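Local structure of 5' nucleotidase family protein (4Q7F) at residues 23-34 and 46-55; 69-79 and 90-98. The protein joins a metal-holding calcineurin-like phosphoesterase domain, with manganese and magnesium ions bound, to a 5'-nucleotidase C-terminal domain. All coordinates share one frame; numbering follows the deposited sequence.

In the fold
From the N terminus, strand 19-25 leads into the metal-binding loop of Asp27 and His29, and contact 1 closes the loop that follows by setting helix 48-59 against 23-34. The chain then returns through strand 65-69, parallel to strand 19-25, and contact 2 closes the loop through helix 78-85 by bringing helix 91-99 back against the segment that carries Asp72. The two contacts follow in series and neither encloses the other. They meet at the manganese ion, where Asp27, His29 and Asp72 converge, and at two probable hydrogen bonds, Ser77 OG to Gly30 O and His29 ND1 to Gln75 O. Helix 91-99 also touches Val28, Ile32 and Leu48 of contact 1.

Contact 1: 23-34 and 46-55; sequences YVVSDVHGYIFP and MGLLLANHVI. With MN (manganese (II) ion), chain C.
The methyl CE of selenomethionine Met46 touches the Tyr31 ring obliquely, 3.6 Å from CD2; a bend about the last Met46 torsion (chi3 -82°) swings CE round to the tyrosine. Met46 O also receives the CA-H of Pro34. Gly47, the N-cap residue, runs so close to the carbonyls of 31-33 that a CB would collide with Phe33 O and Ile32 O, and its bare CA lies 3.1 Å from Tyr31 O. The first turn of the helix then offers its N-H groups to the loop: Leu48 N bonds to Tyr31 O at 3.0 Å, and Leu49 N reaches Ile32 O at 3.1 Å in a straighter bond (167°), each using a lone pair in the carbonyl plane. Beyond the backbone, Leu48 CD2 lies alongside Ile32 CD1, while Leu48 CB meets Val28 CG1 and Leu48 CD1 lies 4.2 Å from Val25 CG2. This helix and strand are the first two members of a beta-alpha-beta unit, strand 19-25, helix 48-59, strand 65-69, in the calcineurin-like phosphoesterase domain; strand and helix segments run antiparallel (172°) with axes 10.0 Å apart. The loop after the strand supplies Asp27 OD2 and His29 NE2 to manganese, joined there by Asp72 and His249. Leu49 sets CG against Ile32 CG2 and reaches Phe33 with CD1, apolar bulk suited to covering the loop. Leu50 N donates to a water that itself donates to Ile32 O and Met46 O, bridging helix and loop. Ala51, whose small side chain suits a helix lying close to the sheet, turns CB toward Val25 CG1. Ile55 lays CG2 over a face of Tyr23, 3.9 Å from the ring centroid, a CH-pi contact; the tyrosine hydroxyl is hydrogen-bonded to Asp58.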
loop_
_atom_site.group_PDB
_atom_site.type_symbol
_atom_site.label_atom_id
_atom_site.label_comp_id
_atom_site.label_asym_id
_atom_site.label_seq_id
_atom_site.Cartn_x
_atom_site.Cartn_y
_atom_site.Cartn_z
ATOM N N TYR A 23 -21.348 6.364 -1.307
ATOM C CA TYR A 23 -20.509 5.899 -0.211
ATOM C C TYR A 23 -19.302 5.160 -0.756
ATOM O O TYR A 23 -19.428 4.265 -1.613
ATOM C CB TYR A 23 -21.283 4.908 0.659
ATOM C CG TYR A 23 -22.430 5.517 1.368
ATOM C CD1 TYR A 23 -22.242 6.139 2.601
ATOM C CD2 TYR A 23 -23.721 5.485 0.823
ATOM C CE1 TYR A 23 -23.283 6.711 3.276
ATOM C CE2 TYR A 23 -24.781 6.044 1.498
ATOM C CZ TYR A 23 -24.554 6.657 2.721
ATOM O OH TYR A 23 -25.566 7.229 3.394
ATOM N N VAL A 24 -18.136 5.467 -0.218
ATOM C CA VAL A 24 -16.951 4.820 -0.686
ATOM C C VAL A 24 -16.015 4.419 0.434
ATOM O O VAL A 24 -15.847 5.148 1.404
ATOM C CB VAL A 24 -16.196 5.699 -1.732
ATOM C CG1 VAL A 24 -15.975 7.111 -1.211
ATOM C CG2 VAL A 24 -14.862 5.055 -2.132
ATOM N N VAL A 25 -15.482 3.204 0.300
ATOM C CA VAL A 25 -14.399 2.707 1.138
ATOM C C VAL A 25 -13.224 2.549 0.179
ATOM O O VAL A 25 -13.405 2.317 -1.043
ATOM C CB VAL A 25 -14.709 1.389 1.874
ATOM C CG1 VAL A 25 -15.730 1.638 2.963
ATOM C CG2 VAL A 25 -15.192 0.297 0.927
ATOM N N SER A 26 -12.019 2.727 0.700
ATOM C CA SER A 26 -10.825 2.587 -0.118
ATOM C C SER A 26 -9.725 2.018 0.736
ATOM O O SER A 26 -9.687 2.248 1.952
ATOM C CB SER A 26 -10.369 3.939 -0.691
ATOM O OG SER A 26 -9.308 3.788 -1.629
ATOM N N ASP A 27 -8.843 1.257 0.098
ATOM C CA ASP A 27 -7.708 0.663 0.781
ATOM C C ASP A 27 -8.110 -0.089 2.055
ATOM O O ASP A 27 -7.529 0.088 3.121
ATOM C CB ASP A 27 -6.648 1.747 1.043
ATOM C CG ASP A 27 -6.195 2.459 -0.245
ATOM O OD1 ASP A 27 -6.892 3.377 -0.749
ATOM O OD2 ASP A 27 -5.071 2.176 -0.720
ATOM N N VAL A 28 -9.158 -0.907 1.932
ATOM C CA VAL A 28 -9.625 -1.724 3.027
ATOM C C VAL A 28 -8.543 -2.730 3.413
ATOM O O VAL A 28 -8.361 -3.059 4.611
ATOM C CB VAL A 28 -10.932 -2.409 2.669
ATOM C CG1 VAL A 28 -11.374 -3.308 3.817
ATOM C CG2 VAL A 28 -11.953 -1.319 2.385
ATOM N N HIS A 29 -7.829 -3.188 2.383
ATOM C CA HIS A 29 -6.656 -4.037 2.519
ATOM C C HIS A 29 -6.868 -5.352 3.235
ATOM O O HIS A 29 -5.973 -5.843 3.922
ATOM C CB HIS A 29 -5.502 -3.251 3.164
ATOM C CG HIS A 29 -4.720 -2.420 2.195
ATOM N ND1 HIS A 29 -3.954 -2.981 1.203
ATOM C CD2 HIS A 29 -4.528 -1.082 2.106
ATOM C CE1 HIS A 29 -3.336 -2.027 0.527
ATOM N NE2 HIS A 29 -3.671 -0.865 1.052
ATOM N N GLY A 30 -8.076 -5.900 3.108
ATOM C CA GLY A 30 -8.382 -7.193 3.712
ATOM C C GLY A 30 -8.602 -7.119 5.202
ATOM O O GLY A 30 -8.539 -8.158 5.882
ATOM N N TYR A 31 -8.811 -5.898 5.725
ATOM C CA TYR A 31 -9.180 -5.702 7.121
ATOM C C TYR A 31 -10.715 -5.713 7.172
ATOM O O TYR A 31 -11.375 -4.691 7.011
ATOM C CB TYR A 31 -8.613 -4.419 7.683
ATOM C CG TYR A 31 -7.123 -4.524 7.882
ATOM C CD1 TYR A 31 -6.247 -4.248 6.854
ATOM C CD2 TYR A 31 -6.601 -4.980 9.081
ATOM C CE1 TYR A 31 -4.870 -4.374 7.023
ATOM C CE2 TYR A 31 -5.228 -5.118 9.262
ATOM C CZ TYR A 31 -4.376 -4.818 8.221
ATOM O OH TYR A 31 -3.024 -4.960 8.381
ATOM N N ILE A 32 -11.251 -6.903 7.370
ATOM C CA ILE A 32 -12.681 -7.155 7.394
ATOM C C ILE A 32 -13.184 -7.122 8.842
ATOM O O ILE A 32 -14.173 -6.463 9.157
ATOM C CB ILE A 32 -12.965 -8.553 6.813
ATOM C CG1 ILE A 32 -12.419 -8.672 5.386
ATOM C CG2 ILE A 32 -14.467 -8.870 6.878
ATOM C CD1 ILE A 32 -12.977 -7.682 4.406
ATOM N N PHE A 33 -12.503 -7.860 9.711
ATOM C CA PHE A 33 -12.847 -7.912 11.118
ATOM C C PHE A 33 -12.447 -6.632 11.813
ATOM O O PHE A 33 -11.667 -5.878 11.271
ATOM C CB PHE A 33 -12.203 -9.110 11.762
ATOM C CG PHE A 33 -12.668 -10.406 11.168
ATOM C CD1 PHE A 33 -13.926 -10.880 11.443
ATOM C CD2 PHE A 33 -11.876 -11.103 10.304
ATOM C CE1 PHE A 33 -14.375 -12.047 10.880
ATOM C CE2 PHE A 33 -12.315 -12.290 9.741
ATOM C CZ PHE A 33 -13.574 -12.748 10.025
ATOM N N PRO A 34 -13.014 -6.361 13.009
ATOM C CA PRO A 34 -12.667 -5.123 13.728
ATOM C C PRO A 34 -11.401 -5.295 14.543
ATOM O O PRO A 34 -11.453 -5.293 15.793
ATOM C CB PRO A 34 -13.885 -4.901 14.612
ATOM C CG PRO A 34 -14.390 -6.284 14.874
ATOM C CD PRO A 34 -14.220 -6.994 13.579
HETATM N N MSE A 46 -13.070 -0.398 13.287
HETATM C CA MSE A 46 -12.414 -0.434 11.980
HETATM C C MSE A 46 -12.816 -1.669 11.267
HETATM O O MSE A 46 -13.467 -2.554 11.834
HETATM C CB MSE A 46 -10.877 -0.566 12.199
HETATM C CG MSE A 46 -10.448 -1.964 12.769
HETATM SE SE MSE A 46 -8.503 -1.969 12.988
HETATM C CE MSE A 46 -8.095 -2.385 11.103
ATOM N N GLY A 47 -12.450 -1.759 10.011
ATOM C CA GLY A 47 -12.741 -2.945 9.243
ATOM C C GLY A 47 -14.017 -2.807 8.451
ATOM O O GLY A 47 -14.855 -1.999 8.772
ATOM N N LEU A 48 -14.143 -3.641 7.418
ATOM C CA LEU A 48 -15.237 -3.570 6.481
ATOM C C LEU A 48 -16.593 -3.964 7.076
ATOM O O LEU A 48 -17.628 -3.390 6.725
ATOM C CB LEU A 48 -14.908 -4.447 5.260
ATOM C CG LEU A 48 -15.874 -4.329 4.093
ATOM C CD1 LEU A 48 -15.761 -2.950 3.481
ATOM C CD2 LEU A 48 -15.638 -5.404 3.045
ATOM N N LEU A 49 -16.605 -4.934 7.967
ATOM C CA LEU A 49 -17.871 -5.320 8.583
ATOM C C LEU A 49 -18.517 -4.093 9.238
ATOM O O LEU A 49 -19.656 -3.757 8.954
ATOM C CB LEU A 49 -17.667 -6.422 9.600
ATOM C CG LEU A 49 -17.416 -7.792 8.976
ATOM C CD1 LEU A 49 -17.107 -8.778 10.089
ATOM C CD2 LEU A 49 -18.627 -8.256 8.161
ATOM N N LEU A 50 -17.750 -3.393 10.062
ATOM C CA LEU A 50 -18.258 -2.256 10.787
ATOM C C LEU A 50 -18.464 -1.051 9.879
ATOM O O LEU A 50 -19.484 -0.367 9.979
ATOM C CB LEU A 50 -17.341 -1.937 11.966
ATOM C CG LEU A 50 -17.789 -0.918 12.974
ATOM C CD1 LEU A 50 -19.112 -1.348 13.594
ATOM C CD2 LEU A 50 -16.702 -0.797 14.033
ATOM N N ALA A 51 -17.531 -0.811 8.962
ATOM C CA ALA A 51 -17.699 0.306 8.037
ATOM C C ALA A 51 -18.964 0.111 7.209
ATOM O O ALA A 51 -19.707 1.047 6.986
ATOM C CB ALA A 51 -16.499 0.441 7.135
ATOM N N ASN A 52 -19.230 -1.123 6.786
ATOM C CA ASN A 52 -20.413 -1.391 5.992
ATOM C C ASN A 52 -21.684 -1.203 6.825
ATOM O O ASN A 52 -22.705 -0.736 6.313
ATOM C CB ASN A 52 -20.376 -2.799 5.382
ATOM C CG ASN A 52 -21.524 -3.053 4.448
ATOM O OD1 ASN A 52 -21.629 -2.432 3.378
ATOM N ND2 ASN A 52 -22.351 -4.012 4.794
ATOM N N HIS A 53 -21.644 -1.635 8.087
ATOM C CA HIS A 53 -22.749 -1.434 9.015
ATOM C C HIS A 53 -23.075 0.082 9.114
ATOM O O HIS A 53 -24.231 0.477 9.136
ATOM C CB HIS A 53 -22.374 -2.024 10.373
ATOM C CG HIS A 53 -23.365 -1.779 11.455
ATOM N ND1 HIS A 53 -24.589 -2.410 11.504
ATOM C CD2 HIS A 53 -23.287 -1.019 12.575
ATOM C CE1 HIS A 53 -25.227 -2.039 12.591
ATOM N NE2 HIS A 53 -24.457 -1.198 13.262
ATOM N N VAL A 54 -22.049 0.913 9.103
ATOM C CA VAL A 54 -22.236 2.366 9.171
ATOM C C VAL A 54 -22.929 2.889 7.918
ATOM O O VAL A 54 -23.775 3.780 7.996
ATOM C CB VAL A 54 -20.888 3.082 9.362
ATOM C CG1 VAL A 54 -21.010 4.574 9.076
ATOM C CG2 VAL A 54 -20.371 2.854 10.775
ATOM N N ILE A 55 -22.579 2.332 6.761
ATOM C CA ILE A 55 -23.166 2.727 5.496
ATOM C C ILE A 55 -24.644 2.305 5.480
ATOM O O ILE A 55 -25.545 3.115 5.196
ATOM C CB ILE A 55 -22.399 2.094 4.320
ATOM C CG1 ILE A 55 -20.992 2.695 4.236
ATOM C CG2 ILE A 55 -23.099 2.331 2.996
ATOM C CD1 ILE A 55 -20.105 1.997 3.251
HETATM MN MN MN C . -3.301 0.997 -0.175
HETATM O O HOH W 1 -15.177 -4.618 11.036
HETATM O O HOH W 2 -1.665 2.105 -1.279
HETATM O O HOH W 3 -1.035 0.282 0.382
#

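Contact 2: 69-79 and 90-98; sequences DNGDFLQGSPF and SQPLVDFYN. With MN (manganese (II) ion), chain C; MG (magnesium ion), chain B.
The backbones stay well apart, CA atoms no closer than 7.7 Å (Leu74 CA to Ser90 CA), leaving Asp69, Phe73 and Tyr97, with Leu74, Phe79 and Leu93, to span the gap. In the calcineurin-like phosphoesterase domain, 69-79 runs from the end of strand 65-69 through a metal-site loop into helix 78-85, and 90-98 lies on helix 91-99. Asp72 OD2 bridges the two ions, 2.2 Å from manganese and 2.3 Å from magnesium, which Asn109, His207 and His247 also bind. Asp69 begins its segment with an Asx turn, OD1 accepting from Gly71 N, while Tyr97 OH donates a hydrogen bond to Asp69 OD2 at 2.8 Å. The Asp69 carboxylate, whose CG is anti to the backbone N (chi1 -180°), stands steeply to the tyrosine ring, planes 79° apart. The two donors come from opposite faces of the carboxylate, each well out of its plane. Phe73 turns its edge toward the face of Tyr97, with ring centroids 5.7 Å apart, so one aromatic side chain of the helix serves a polar and an apolar neighbour at once. Leu74 CD1 meets Ser90 CB and Leu93 CD2, two branched leucines packing loop against helix; Ser90, short enough to admit the leucine, has its OG bonded to Thr122. Leu93 CD1, in the conformer described, lies at the edge of the Phe79 ring, near its plane and 3.9 Å from CE2. The same ring also touches Pro92 CB and brings CZ to the edge of Phe96, 4.1 Å from CE2, with Leu313 of helix 304-317 also against it. Ser77 OG caps the helix that carries Phe79, though weakly. One water joins the segments, donating to Tyr97 OH and, with its oxygen 2.8 Å away, to Phe73 O.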
loop_
_atom_site.group_PDB
_atom_site.type_symbol
_atom_site.label_atom_id
_atom_site.label_comp_id
_atom_site.label_asym_id
_atom_site.label_seq_id
_atom_site.Cartn_x
_atom_site.Cartn_y
_atom_site.Cartn_z
ATOM N N ASP A 69 -16.114 0.369 -3.695
ATOM C CA ASP A 69 -14.774 0.019 -3.167
ATOM C C ASP A 69 -13.757 0.595 -4.144
ATOM O O ASP A 69 -13.780 0.285 -5.335
ATOM C CB ASP A 69 -14.545 -1.474 -2.972
ATOM C CG ASP A 69 -13.140 -1.756 -2.420
ATOM O OD1 ASP A 69 -12.198 -1.681 -3.230
ATOM O OD2 ASP A 69 -12.985 -2.025 -1.191
ATOM N N ASN A 70 -12.835 1.411 -3.653
ATOM C CA ASN A 70 -11.890 2.092 -4.546
ATOM C C ASN A 70 -10.481 1.512 -4.602
ATOM O O ASN A 70 -9.482 2.259 -4.819
ATOM C CB ASN A 70 -11.837 3.601 -4.220
ATOM C CG ASN A 70 -11.114 4.409 -5.303
ATOM O OD1 ASN A 70 -11.316 4.184 -6.512
ATOM N ND2 ASN A 70 -10.264 5.344 -4.886
ATOM N N GLY A 71 -10.363 0.192 -4.430
ATOM C CA GLY A 71 -9.057 -0.461 -4.594
ATOM C C GLY A 71 -8.260 -0.833 -3.361
ATOM O O GLY A 71 -8.485 -0.325 -2.268
ATOM N N ASP A 72 -7.297 -1.723 -3.571
ATOM C CA ASP A 72 -6.436 -2.236 -2.499
ATOM C C ASP A 72 -7.284 -2.995 -1.516
ATOM O O ASP A 72 -7.279 -2.716 -0.306
ATOM C CB ASP A 72 -5.598 -1.138 -1.822
ATOM C CG ASP A 72 -4.310 -0.827 -2.589
ATOM O OD1 ASP A 72 -4.114 -1.390 -3.697
ATOM O OD2 ASP A 72 -3.502 -0.011 -2.090
ATOM N N PHE A 73 -7.996 -3.977 -2.048
ATOM C CA PHE A 73 -8.879 -4.809 -1.257
ATOM C C PHE A 73 -8.447 -6.268 -1.172
ATOM O O PHE A 73 -8.940 -7.016 -0.336
ATOM C CB PHE A 73 -10.309 -4.784 -1.832
ATOM C CG PHE A 73 -10.450 -5.424 -3.196
ATOM C CD1 PHE A 73 -10.731 -6.778 -3.319
ATOM C CD2 PHE A 73 -10.316 -4.675 -4.346
ATOM C CE1 PHE A 73 -10.860 -7.357 -4.551
ATOM C CE2 PHE A 73 -10.470 -5.244 -5.585
ATOM C CZ PHE A 73 -10.732 -6.594 -5.692
ATOM N N LEU A 74 -7.516 -6.675 -2.003
ATOM C CA LEU A 74 -7.154 -8.095 -2.084
ATOM C C LEU A 74 -5.911 -8.480 -1.310
ATOM O O LEU A 74 -5.650 -9.656 -1.093
ATOM C CB LEU A 74 -7.031 -8.443 -3.571
ATOM C CG LEU A 74 -6.948 -9.883 -4.031
ATOM C CD1 LEU A 74 -8.166 -10.675 -3.584
ATOM C CD2 LEU A 74 -6.836 -9.857 -5.554
ATOM N N GLN A 75 -5.151 -7.488 -0.871
ATOM C CA GLN A 75 -3.917 -7.717 -0.121
ATOM C C GLN A 75 -3.812 -6.713 1.017
ATOM O O GLN A 75 -4.356 -5.611 0.938
ATOM C CB GLN A 75 -2.714 -7.543 -1.063
ATOM C CG GLN A 75 -1.326 -7.789 -0.450
ATOM C CD GLN A 75 -0.798 -6.630 0.391
ATOM O OE1 GLN A 75 -1.225 -5.480 0.243
ATOM N NE2 GLN A 75 0.151 -6.930 1.276
ATOM N N GLY A 76 -3.120 -7.095 2.087
ATOM C CA GLY A 76 -2.852 -6.155 3.135
ATOM C C GLY A 76 -2.781 -6.700 4.524
ATOM O O GLY A 76 -1.855 -6.412 5.238
ATOM N N SER A 77 -3.746 -7.518 4.899
ATOM C CA SER A 77 -3.819 -7.983 6.260
ATOM C C SER A 77 -3.422 -9.442 6.373
ATOM O O SER A 77 -3.327 -10.123 5.371
ATOM C CB SER A 77 -5.258 -7.843 6.735
ATOM O OG SER A 77 -6.075 -8.854 6.156
ATOM N N PRO A 78 -3.221 -9.928 7.608
ATOM C CA PRO A 78 -2.920 -11.335 7.840
ATOM C C PRO A 78 -4.035 -12.238 7.361
ATOM O O PRO A 78 -3.794 -13.410 7.155
ATOM C CB PRO A 78 -2.800 -11.422 9.373
ATOM C CG PRO A 78 -2.409 -10.064 9.798
ATOM C CD PRO A 78 -3.160 -9.161 8.863
ATOM N N PHE A 79 -5.242 -11.713 7.190
ATOM C CA PHE A 79 -6.353 -12.530 6.657
ATOM C C PHE A 79 -5.995 -12.907 5.203
ATOM O O PHE A 79 -6.187 -14.065 4.744
ATOM C CB PHE A 79 -7.677 -11.762 6.780
ATOM C CG PHE A 79 -8.866 -12.449 6.126
ATOM C CD1 PHE A 79 -9.121 -13.797 6.342
ATOM C CD2 PHE A 79 -9.749 -11.730 5.331
ATOM C CE1 PHE A 79 -10.220 -14.421 5.763
ATOM C CE2 PHE A 79 -10.854 -12.353 4.755
ATOM C CZ PHE A 79 -11.087 -13.701 4.970
ATOM N N SER A 90 -9.384 -16.565 -3.097
ATOM C CA SER A 90 -9.860 -15.326 -2.516
ATOM C C SER A 90 -11.373 -15.469 -2.147
ATOM O O SER A 90 -11.960 -14.544 -1.636
ATOM C CB SER A 90 -9.700 -14.189 -3.524
ATOM O OG SER A 90 -10.447 -14.451 -4.712
ATOM N N GLN A 91 -11.978 -16.632 -2.372
ATOM C CA GLN A 91 -13.423 -16.776 -2.138
ATOM C C GLN A 91 -13.921 -16.281 -0.760
ATOM O O GLN A 91 -14.908 -15.555 -0.701
ATOM C CB GLN A 91 -13.905 -18.211 -2.392
ATOM C CG GLN A 91 -15.429 -18.328 -2.414
ATOM C CD GLN A 91 -16.030 -17.637 -3.627
ATOM O OE1 GLN A 91 -15.649 -17.927 -4.760
ATOM N NE2 GLN A 91 -16.987 -16.747 -3.404
ATOM N N PRO A 92 -13.252 -16.681 0.347
ATOM C CA PRO A 92 -13.734 -16.200 1.653
ATOM C C PRO A 92 -13.831 -14.673 1.740
ATOM O O PRO A 92 -14.768 -14.138 2.325
ATOM C CB PRO A 92 -12.725 -16.773 2.637
ATOM C CG PRO A 92 -12.207 -18.027 1.967
ATOM C CD PRO A 92 -12.229 -17.745 0.483
ATOM N N LEU A 93 -12.872 -13.983 1.146
ATOM C CA LEU A 93 -12.879 -12.531 1.132
ATOM C C LEU A 93 -13.963 -12.003 0.191
ATOM O O LEU A 93 -14.669 -11.040 0.515
ATOM C CB LEU A 93 -11.529 -12.021 0.665
ATOM C CG LEU A 93 -11.422 -10.513 0.512
ATOM C CD1 LEU A 93 -11.579 -9.837 1.860
ATOM C CD2 LEU A 93 -10.081 -10.159 -0.118
ATOM N N VAL A 94 -14.082 -12.640 -0.979
ATOM C CA VAL A 94 -15.057 -12.241 -1.982
ATOM C C VAL A 94 -16.475 -12.386 -1.403
ATOM O O VAL A 94 -17.337 -11.531 -1.627
ATOM C CB VAL A 94 -14.905 -13.080 -3.289
ATOM C CG1 VAL A 94 -16.118 -12.918 -4.207
ATOM C CG2 VAL A 94 -13.638 -12.715 -4.034
ATOM N N ASP A 95 -16.707 -13.460 -0.660
ATOM C CA ASP A 95 -18.009 -13.671 -0.003
ATOM C C ASP A 95 -18.423 -12.463 0.865
ATOM O O ASP A 95 -19.597 -12.064 0.859
ATOM C CB ASP A 95 -18.004 -14.933 0.828
ATOM C CG ASP A 95 -18.006 -16.182 -0.020
ATOM O OD1 ASP A 95 -18.093 -16.066 -1.259
ATOM O OD2 ASP A 95 -17.940 -17.280 0.548
ATOM N N PHE A 96 -17.480 -11.890 1.612
ATOM C CA PHE A 96 -17.782 -10.701 2.397
ATOM C C PHE A 96 -18.262 -9.586 1.483
ATOM O O PHE A 96 -19.318 -8.985 1.742
ATOM C CB PHE A 96 -16.574 -10.205 3.231
ATOM C CG PHE A 96 -16.310 -11.022 4.468
ATOM C CD1 PHE A 96 -17.180 -10.949 5.548
ATOM C CD2 PHE A 96 -15.195 -11.840 4.568
ATOM C CE1 PHE A 96 -16.960 -11.690 6.694
ATOM C CE2 PHE A 96 -14.963 -12.577 5.716
ATOM C CZ PHE A 96 -15.838 -12.508 6.777
ATOM N N TYR A 97 -17.511 -9.279 0.424
ATOM C CA TYR A 97 -17.930 -8.194 -0.465
ATOM C C TYR A 97 -19.272 -8.492 -1.127
ATOM O O TYR A 97 -20.136 -7.619 -1.239
ATOM C CB TYR A 97 -16.873 -7.871 -1.514
ATOM C CG TYR A 97 -15.780 -6.967 -1.017
ATOM C CD1 TYR A 97 -14.670 -7.463 -0.366
ATOM C CD2 TYR A 97 -15.884 -5.594 -1.184
ATOM C CE1 TYR A 97 -13.675 -6.605 0.101
ATOM C CE2 TYR A 97 -14.915 -4.743 -0.715
ATOM C CZ TYR A 97 -13.815 -5.249 -0.080
ATOM O OH TYR A 97 -12.866 -4.353 0.360
ATOM N N ASN A 98 -19.439 -9.736 -1.555
ATOM C CA ASN A 98 -20.630 -10.130 -2.224
ATOM C C ASN A 98 -21.898 -9.989 -1.390
ATOM O O ASN A 98 -22.924 -9.583 -1.941
ATOM C CB ASN A 98 -20.504 -11.559 -2.808
ATOM C CG ASN A 98 -19.756 -11.585 -4.134
ATOM O OD1 ASN A 98 -19.407 -10.554 -4.680
ATOM N ND2 ASN A 98 -19.519 -12.772 -4.653
HETATM MN MN MN C . -3.301 0.997 -0.175
HETATM MG MG MG B . -2.480 1.571 -3.383
HETATM O O HOH W 4 -10.553 -5.781 1.646
HETATM O O HOH W 2 -1.665 2.105 -1.279
HETATM O O HOH W 3 -1.035 0.282 0.382
#